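Local coordinates for protein nucleoside-diphosphate-sugar pyrophosphorylase (Vibrio cholerae, PDB 4EVW) that probably transfers a nucleotidyl group from a nucleoside triphosphate to a sugar phosphate, yielding a nucleoside-diphosphate sugar and pyrophosphate, at residues L32-V37 with R64-Q69; T155-T160 with E211-G216; E181-A186 with A206-E211. The protein carries 1 engineered substitution. All blocks are in the same frame, centred on the assembly; numbering follows the deposited sequence.

Interactions 2 and 3 form one neighbourhood, with centres 10 Å apart, and interaction 1 lies across the centre of the chain from both, its centre 33 Å and 28 Å from theirs. The near pair shares helix 208-214, which turns E211 to helix 180-191 and I213 to strand 157-161. They are stitched together by two probable hydrogen bonds, T160 OG1 to A206 O at 2.7 Å and N210 ND2 to T160 O at 2.9 Å. A bound magnesium ion lies about 4 Å from the E211 side chain, but its proximity to an engineered residue gives no ground for assigning it a role. Interaction 1 instead joins two helices beside parallel strands, consistent with the Rossmann-like fold of nucleotidyltransferases.

Interaction 1: residues L32-V37 with R64-Q69; sequences LFEHSV and REKATQ
The F33 ring overlaps the base of the K66 side chain, its CE2 and CD2 corner meeting K66 CB obliquely as the two side chains run antiparallel past one another. K66 CB is 3.6 Å from F33 CE2 and 3.8 Å from F33 CD2. With CG anti to the backbone N (chi1 171°), the ring is carried out from helix 32-37 toward helix 59-70, where the backbone N of A67 meets its edge near the ring plane. V37, one turn on, places CG2 over one face of the same ring, 3.6 Å above the plane and displaced from the ring centre. F51 of strand 49-54 meets the ring as well, so the aromatic group is packed from the helices and from the sheet.

Beyond CB the lysine changes character. Its chain bends at chi2 (-65°) and then runs extended, roughly perpendicular to E34, bringing K66 CD to 3.8 Å from E34 CD. The aliphatic part of the lysine therefore lies against the carboxylate before the charges meet. K66 NZ reaches E34 OE1 at 3.4 Å, a salt bridge whose hydrogen bond is weak. The same oxygen is also bonded to T31 OG1, just before the helix, which is its stronger polar partner. The contact is thus apolar around the F33 ring and ionic where K66 NZ meets E34, itself a buried residue.

The short helix axes pass 10.7 Å apart with a crossing angle of -44°. Helix 59-70 links the parallel, neighbouring strands 49-54 and 75-80 as a beta-alpha-beta crossover, and the short helix 32-37 is packed alongside it, an arrangement consistent with a Rossmann-like layered fold, as in sugar nucleotidyltransferases.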
# COMPACT_ATOMS: atom_id res chain seq x y z
N LEU A 32 -4.20 -9.21 12.52
CA LEU A 32 -4.21 -9.01 11.09
C LEU A 32 -2.97 -8.20 10.71
O LEU A 32 -2.41 -8.37 9.63
CB LEU A 32 -5.51 -8.31 10.66
CG LEU A 32 -6.78 -9.13 10.95
CD1 LEU A 32 -7.99 -8.46 10.32
CD2 LEU A 32 -6.62 -10.54 10.41
N PHE A 33 -2.51 -7.34 11.63
CA PHE A 33 -1.31 -6.54 11.38
C PHE A 33 -0.15 -7.49 11.10
O PHE A 33 0.60 -7.32 10.14
CB PHE A 33 -0.96 -5.69 12.60
CG PHE A 33 0.38 -5.01 12.51
CD1 PHE A 33 0.53 -3.84 11.77
CD2 PHE A 33 1.48 -5.53 13.17
CE1 PHE A 33 1.77 -3.21 11.69
CE2 PHE A 33 2.73 -4.91 13.09
CZ PHE A 33 2.87 -3.74 12.35
N GLU A 34 -0.01 -8.51 11.95
CA GLU A 34 1.06 -9.49 11.81
C GLU A 34 0.92 -10.32 10.54
O GLU A 34 1.91 -10.60 9.86
CB GLU A 34 1.10 -10.40 13.04
CG GLU A 34 1.56 -9.69 14.31
CD GLU A 34 1.21 -10.46 15.56
OE1 GLU A 34 0.06 -10.33 16.04
OE2 GLU A 34 2.07 -11.22 16.05
N HIS A 35 -0.30 -10.74 10.23
CA HIS A 35 -0.54 -11.52 9.02
C HIS A 35 -0.09 -10.74 7.80
O HIS A 35 0.52 -11.29 6.88
CB HIS A 35 -2.03 -11.83 8.85
CG HIS A 35 -2.52 -12.96 9.70
ND1 HIS A 35 -2.09 -14.26 9.52
CD2 HIS A 35 -3.43 -13.00 10.70
CE1 HIS A 35 -2.72 -15.05 10.38
NE2 HIS A 35 -3.53 -14.30 11.11
N SER A 36 -0.38 -9.44 7.79
CA SER A 36 -0.00 -8.61 6.65
C SER A 36 1.49 -8.32 6.58
O SER A 36 2.11 -8.49 5.53
CB SER A 36 -0.78 -7.29 6.67
OG SER A 36 -0.33 -6.44 5.63
N VAL A 37 2.08 -7.88 7.69
CA VAL A 37 3.50 -7.55 7.69
C VAL A 37 4.37 -8.79 7.49
O VAL A 37 5.45 -8.69 6.91
CB VAL A 37 3.90 -6.83 9.00
CG1 VAL A 37 5.39 -6.51 8.99
CG2 VAL A 37 3.10 -5.54 9.12
N ARG A 64 4.95 -0.72 17.47
CA ARG A 64 6.33 -0.85 17.93
C ARG A 64 6.55 -2.21 18.59
O ARG A 64 7.55 -2.88 18.32
CB ARG A 64 6.69 0.27 18.90
CG ARG A 64 8.16 0.26 19.28
CD ARG A 64 8.58 1.56 19.94
NE ARG A 64 8.64 2.69 19.02
CZ ARG A 64 9.63 2.93 18.16
NH1 ARG A 64 10.68 2.11 18.09
NH2 ARG A 64 9.59 4.00 17.38
N GLU A 65 5.61 -2.63 19.44
CA GLU A 65 5.74 -3.92 20.11
C GLU A 65 5.70 -5.09 19.13
O GLU A 65 6.52 -6.00 19.20
CB GLU A 65 4.63 -4.09 21.16
CG GLU A 65 4.85 -3.28 22.43
CD GLU A 65 3.76 -3.52 23.47
OE1 GLU A 65 2.91 -4.41 23.25
OE2 GLU A 65 3.74 -2.81 24.50
N LYS A 66 4.73 -5.07 18.21
CA LYS A 66 4.61 -6.14 17.23
C LYS A 66 5.79 -6.20 16.27
O LYS A 66 6.30 -7.28 15.97
CB LYS A 66 3.31 -5.99 16.43
CG LYS A 66 2.04 -6.14 17.26
CD LYS A 66 1.88 -7.54 17.83
CE LYS A 66 0.67 -7.60 18.75
NZ LYS A 66 0.32 -9.00 19.15
N ALA A 67 6.24 -5.04 15.78
CA ALA A 67 7.38 -5.01 14.86
C ALA A 67 8.63 -5.58 15.53
O ALA A 67 9.38 -6.34 14.92
CB ALA A 67 7.64 -3.58 14.39
N THR A 68 8.85 -5.19 16.78
CA THR A 68 10.02 -5.66 17.52
C THR A 68 9.93 -7.17 17.67
O THR A 68 10.90 -7.91 17.47
CB THR A 68 10.05 -5.05 18.93
OG1 THR A 68 10.12 -3.63 18.81
CG2 THR A 68 11.26 -5.55 19.71
N GLN A 69 8.75 -7.62 18.04
CA GLN A 69 8.55 -9.03 18.23
C GLN A 69 8.73 -9.85 16.96
O GLN A 69 9.23 -10.97 17.02
CB GLN A 69 7.16 -9.23 18.79
CG GLN A 69 6.88 -10.62 19.19
CD GLN A 69 5.55 -10.70 19.87
OE1 GLN A 69 4.91 -9.68 20.12
NE2 GLN A 69 5.13 -11.92 20.17

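Interaction 2: residues T155-T160 with E211-G216; sequences TKVIQT and ELIQKG. Engineered in segment 211-216: E211 (natural residue Leu).
This is an apolar helix-on-strand contact in which one isoleucine, I213, from the last turn of helix 208-214 packs on strand 157-161, the partner of strand 146-149 in a two-stranded antiparallel sheet at the periphery of the probable nucleotidyltransferase domain. Most of what I213 touches is backbone. Its CD1 lies 3.4 Å from V157 O and 3.8 Å from Q159 N, while the other branch, CG2, comes to 3.7 Å from I158 O. With CG1 opposite the carbonyl carbon (chi1 -68°), CD1 spans the peptides on either side of I158. The only side-chain partner within the strand is V157, set nearly perpendicular to I213. I219 of strand 219-223 also touches I213 and pairs through its backbone with V157.

The helix stops directly afterwards. G216 takes up a positive phi of 88° in a Schellman motif, with backbone angles that would bring a CB too close to the K215 carbonyl oxygen, which accounts for the glycine. Within that turn G216 N bonds to I213 O at 3.0 Å, and on the strand side V157 CG1 rests 4.1 Å from I213 CD1.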
# COMPACT_ATOMS: atom_id res chain seq x y z
N THR A 155 5.35 -5.86 -20.14
CA THR A 155 4.77 -5.63 -18.83
C THR A 155 4.64 -4.14 -18.58
O THR A 155 4.39 -3.70 -17.46
CB THR A 155 5.61 -6.27 -17.71
OG1 THR A 155 6.98 -5.85 -17.84
CG2 THR A 155 5.53 -7.78 -17.77
N LYS A 156 4.82 -3.35 -19.64
CA LYS A 156 4.74 -1.91 -19.52
C LYS A 156 3.30 -1.47 -19.24
O LYS A 156 2.35 -2.05 -19.77
CB LYS A 156 5.25 -1.26 -20.80
CG LYS A 156 5.96 0.07 -20.59
CD LYS A 156 6.60 0.56 -21.89
CE LYS A 156 6.81 2.07 -21.87
NZ LYS A 156 7.62 2.53 -20.70
N VAL A 157 3.13 -0.46 -18.39
CA VAL A 157 1.81 0.06 -18.06
C VAL A 157 1.66 1.45 -18.69
O VAL A 157 2.54 2.29 -18.56
CB VAL A 157 1.62 0.17 -16.52
CG1 VAL A 157 0.27 0.82 -16.20
CG2 VAL A 157 1.68 -1.21 -15.89
N ILE A 158 0.54 1.68 -19.37
CA ILE A 158 0.33 2.96 -20.02
C ILE A 158 -0.69 3.83 -19.30
O ILE A 158 -0.80 5.01 -19.59
CB ILE A 158 -0.13 2.79 -21.49
CG1 ILE A 158 -1.40 1.94 -21.55
CG2 ILE A 158 0.99 2.17 -22.32
CD1 ILE A 158 -1.98 1.81 -22.95
N GLN A 159 -1.44 3.25 -18.38
CA GLN A 159 -2.46 4.00 -17.66
C GLN A 159 -2.99 3.24 -16.45
O GLN A 159 -2.98 2.01 -16.44
CB GLN A 159 -3.63 4.30 -18.61
CG GLN A 159 -4.77 5.14 -18.05
CD GLN A 159 -5.95 5.25 -19.01
OE1 GLN A 159 -5.83 4.93 -20.19
NE2 GLN A 159 -7.09 5.71 -18.51
N THR A 160 -3.41 3.97 -15.42
CA THR A 160 -4.01 3.35 -14.24
C THR A 160 -5.29 4.14 -13.96
O THR A 160 -5.42 5.30 -14.36
CB THR A 160 -3.12 3.42 -12.98
OG1 THR A 160 -2.86 4.79 -12.64
CG2 THR A 160 -1.80 2.68 -13.19
N GLU A 211 0.95 10.28 -13.53
CA GLU A 211 1.83 11.44 -13.56
C GLU A 211 3.23 10.98 -13.98
O GLU A 211 3.92 11.65 -14.76
CB GLU A 211 1.90 12.11 -12.18
CG GLU A 211 0.55 12.59 -11.62
CD GLU A 211 -0.02 13.80 -12.37
OE1 GLU A 211 0.72 14.40 -13.17
OE2 GLU A 211 -1.20 14.14 -12.14
N LEU A 212 3.66 9.83 -13.47
CA LEU A 212 4.98 9.30 -13.80
C LEU A 212 5.05 8.81 -15.25
O LEU A 212 6.04 9.03 -15.94
CB LEU A 212 5.34 8.16 -12.84
CG LEU A 212 5.43 8.54 -11.35
CD1 LEU A 212 5.94 7.36 -10.55
CD2 LEU A 212 6.36 9.74 -11.18
N ILE A 213 3.99 8.15 -15.70
CA ILE A 213 3.94 7.65 -17.07
C ILE A 213 3.97 8.82 -18.05
O ILE A 213 4.65 8.77 -19.07
CB ILE A 213 2.67 6.79 -17.29
CG1 ILE A 213 2.79 5.50 -16.47
CG2 ILE A 213 2.49 6.46 -18.77
CD1 ILE A 213 1.52 4.68 -16.40
N GLN A 214 3.24 9.89 -17.74
CA GLN A 214 3.22 11.05 -18.62
C GLN A 214 4.60 11.68 -18.73
O GLN A 214 4.97 12.20 -19.79
CB GLN A 214 2.22 12.09 -18.10
CG GLN A 214 0.79 11.81 -18.51
CD GLN A 214 -0.20 12.68 -17.77
OE1 GLN A 214 0.08 13.83 -17.48
NE2 GLN A 214 -1.37 12.12 -17.48
N LYS A 215 5.37 11.64 -17.64
CA LYS A 215 6.71 12.20 -17.65
C LYS A 215 7.72 11.29 -18.32
O LYS A 215 8.90 11.60 -18.38
CB LYS A 215 7.17 12.53 -16.23
CG LYS A 215 6.60 13.85 -15.71
CD LYS A 215 7.06 14.15 -14.30
CE LYS A 215 6.46 13.17 -13.30
NZ LYS A 215 5.60 13.85 -12.30
N GLY A 216 7.24 10.16 -18.82
CA GLY A 216 8.13 9.24 -19.52
C GLY A 216 8.85 8.21 -18.68
O GLY A 216 9.76 7.55 -19.18

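Interaction 3: residues E181-A186 with A206-E211; sequences EDYLEA and APLYNE. Engineered in segment 206-211: E211 (natural residue Leu).
A186 and L208 form the tight part of a helix-helix contact in the probable nucleotidyltransferase domain, where L208 and E211 of helix 208-214 pack on Y183 and A186 of helix 180-191, the helix that follows strand 174-177. The alanine, having little side chain, lets the backbones come close: the CA atoms of A186 and E211 are 5.4 Å apart. A186 CB fits against the opposing turn, 3.6 Å from L208 O and 3.9 Å from E211 CB.

At the other end of the tight region L208 reaches across to Y183. The two side chains lie obliquely to each other, and a single methyl, L208 CD1, does the touching, 3.4 Å from Y183 CE1 and nearly as close to CZ and OH. A chi1 of 174° sets the Y183 ring opposite its backbone N and brings it to this methyl. The hydroxyl has its polar partner outside the two segments, in A88 O, and F177 meets the ring edge-to-face. The phenol is thereby held at both its apolar and its polar parts.

The outer face of helix 180-191 is looser and partly open to solvent. There E185 points its carboxylate at R188 in a salt bridge, while L184, turned from the contact, packs on helix 87-100. By contrast E211, an engineered residue where the natural sequence has leucine, completes the tight part. Its chain bends at chi2 (-70°), and the side chain lies about 4 Å from a bound magnesium ion, with E189 and Y190 beside it. The aliphatic portion lies against A186, E211 CG being 3.6 Å from A186 O.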
# COMPACT_ATOMS: atom_id res chain seq x y z
N GLU A 181 11.68 10.23 -4.33
CA GLU A 181 11.45 11.53 -4.95
C GLU A 181 10.45 11.51 -6.10
O GLU A 181 9.73 12.49 -6.31
CB GLU A 181 12.78 12.16 -5.41
CG GLU A 181 13.55 12.81 -4.26
CD GLU A 181 12.67 13.70 -3.39
OE1 GLU A 181 12.06 14.65 -3.92
OE2 GLU A 181 12.59 13.45 -2.17
N ASP A 182 10.39 10.40 -6.84
CA ASP A 182 9.43 10.29 -7.94
C ASP A 182 8.02 10.19 -7.37
O ASP A 182 7.07 10.75 -7.93
CB ASP A 182 9.71 9.07 -8.82
CG ASP A 182 10.99 9.21 -9.62
OD1 ASP A 182 11.39 10.35 -9.92
OD2 ASP A 182 11.59 8.17 -9.97
N TYR A 183 7.87 9.47 -6.27
CA TYR A 183 6.57 9.36 -5.62
C TYR A 183 6.11 10.75 -5.18
O TYR A 183 4.98 11.16 -5.45
CB TYR A 183 6.63 8.48 -4.37
CG TYR A 183 5.31 8.48 -3.63
CD1 TYR A 183 4.30 7.58 -3.96
CD2 TYR A 183 5.04 9.45 -2.65
CE1 TYR A 183 3.05 7.64 -3.35
CE2 TYR A 183 3.79 9.52 -2.04
CZ TYR A 183 2.80 8.62 -2.39
OH TYR A 183 1.56 8.70 -1.82
N LEU A 184 6.98 11.47 -4.49
CA LEU A 184 6.62 12.80 -3.99
C LEU A 184 6.32 13.80 -5.10
O LEU A 184 5.43 14.64 -4.97
CB LEU A 184 7.71 13.33 -3.05
CG LEU A 184 7.86 12.53 -1.75
CD1 LEU A 184 9.03 13.06 -0.95
CD2 LEU A 184 6.57 12.60 -0.93
N GLU A 185 7.04 13.70 -6.21
CA GLU A 185 6.80 14.59 -7.34
C GLU A 185 5.46 14.27 -7.99
O GLU A 185 4.70 15.17 -8.35
CB GLU A 185 7.93 14.46 -8.36
CG GLU A 185 7.79 15.40 -9.54
CD GLU A 185 7.87 16.87 -9.14
OE1 GLU A 185 8.30 17.17 -8.01
OE2 GLU A 185 7.50 17.72 -9.98
N ALA A 186 5.14 12.98 -8.13
CA ALA A 186 3.86 12.59 -8.72
C ALA A 186 2.73 13.08 -7.82
O ALA A 186 1.69 13.54 -8.30
CB ALA A 186 3.79 11.09 -8.88
N ALA A 206 -2.75 4.46 -6.81
CA ALA A 206 -2.72 4.05 -8.21
C ALA A 206 -2.71 5.19 -9.23
O ALA A 206 -1.93 5.18 -10.18
CB ALA A 206 -3.87 3.08 -8.50
N PRO A 207 -3.58 6.20 -9.06
CA PRO A 207 -3.62 7.33 -10.00
C PRO A 207 -2.28 8.06 -10.15
O PRO A 207 -2.00 8.67 -11.18
CB PRO A 207 -4.69 8.24 -9.42
CG PRO A 207 -5.63 7.28 -8.77
CD PRO A 207 -4.70 6.29 -8.10
N LEU A 208 -1.45 8.01 -9.10
CA LEU A 208 -0.17 8.70 -9.14
C LEU A 208 0.72 8.23 -10.27
O LEU A 208 1.52 9.00 -10.80
CB LEU A 208 0.58 8.55 -7.80
CG LEU A 208 -0.13 9.15 -6.59
CD1 LEU A 208 0.80 9.15 -5.37
CD2 LEU A 208 -0.56 10.57 -6.92
N TYR A 209 0.59 6.97 -10.66
CA TYR A 209 1.42 6.45 -11.74
C TYR A 209 1.18 7.17 -13.07
O TYR A 209 2.08 7.24 -13.91
CB TYR A 209 1.22 4.95 -11.89
CG TYR A 209 1.92 4.15 -10.80
CD1 TYR A 209 3.28 3.88 -10.88
CD2 TYR A 209 1.21 3.68 -9.70
CE1 TYR A 209 3.92 3.14 -9.89
CE2 TYR A 209 1.84 2.94 -8.70
CZ TYR A 209 3.19 2.67 -8.81
OH TYR A 209 3.79 1.91 -7.83
N ASN A 210 -0.01 7.72 -13.26
CA ASN A 210 -0.29 8.43 -14.51
C ASN A 210 0.62 9.65 -14.65
O ASN A 210 1.02 10.00 -15.76
CB ASN A 210 -1.76 8.84 -14.60
CG ASN A 210 -2.67 7.64 -14.77
OD1 ASN A 210 -2.40 6.76 -15.59
ND2 ASN A 210 -3.75 7.60 -14.01
N GLU A 211 0.95 10.28 -13.53
CA GLU A 211 1.83 11.44 -13.56
C GLU A 211 3.23 10.98 -13.98
O GLU A 211 3.92 11.65 -14.76
CB GLU A 211 1.90 12.11 -12.18
CG GLU A 211 0.55 12.59 -11.62
CD GLU A 211 -0.02 13.80 -12.37
OE1 GLU A 211 0.72 14.40 -13.17
OE2 GLU A 211 -1.20 14.14 -12.14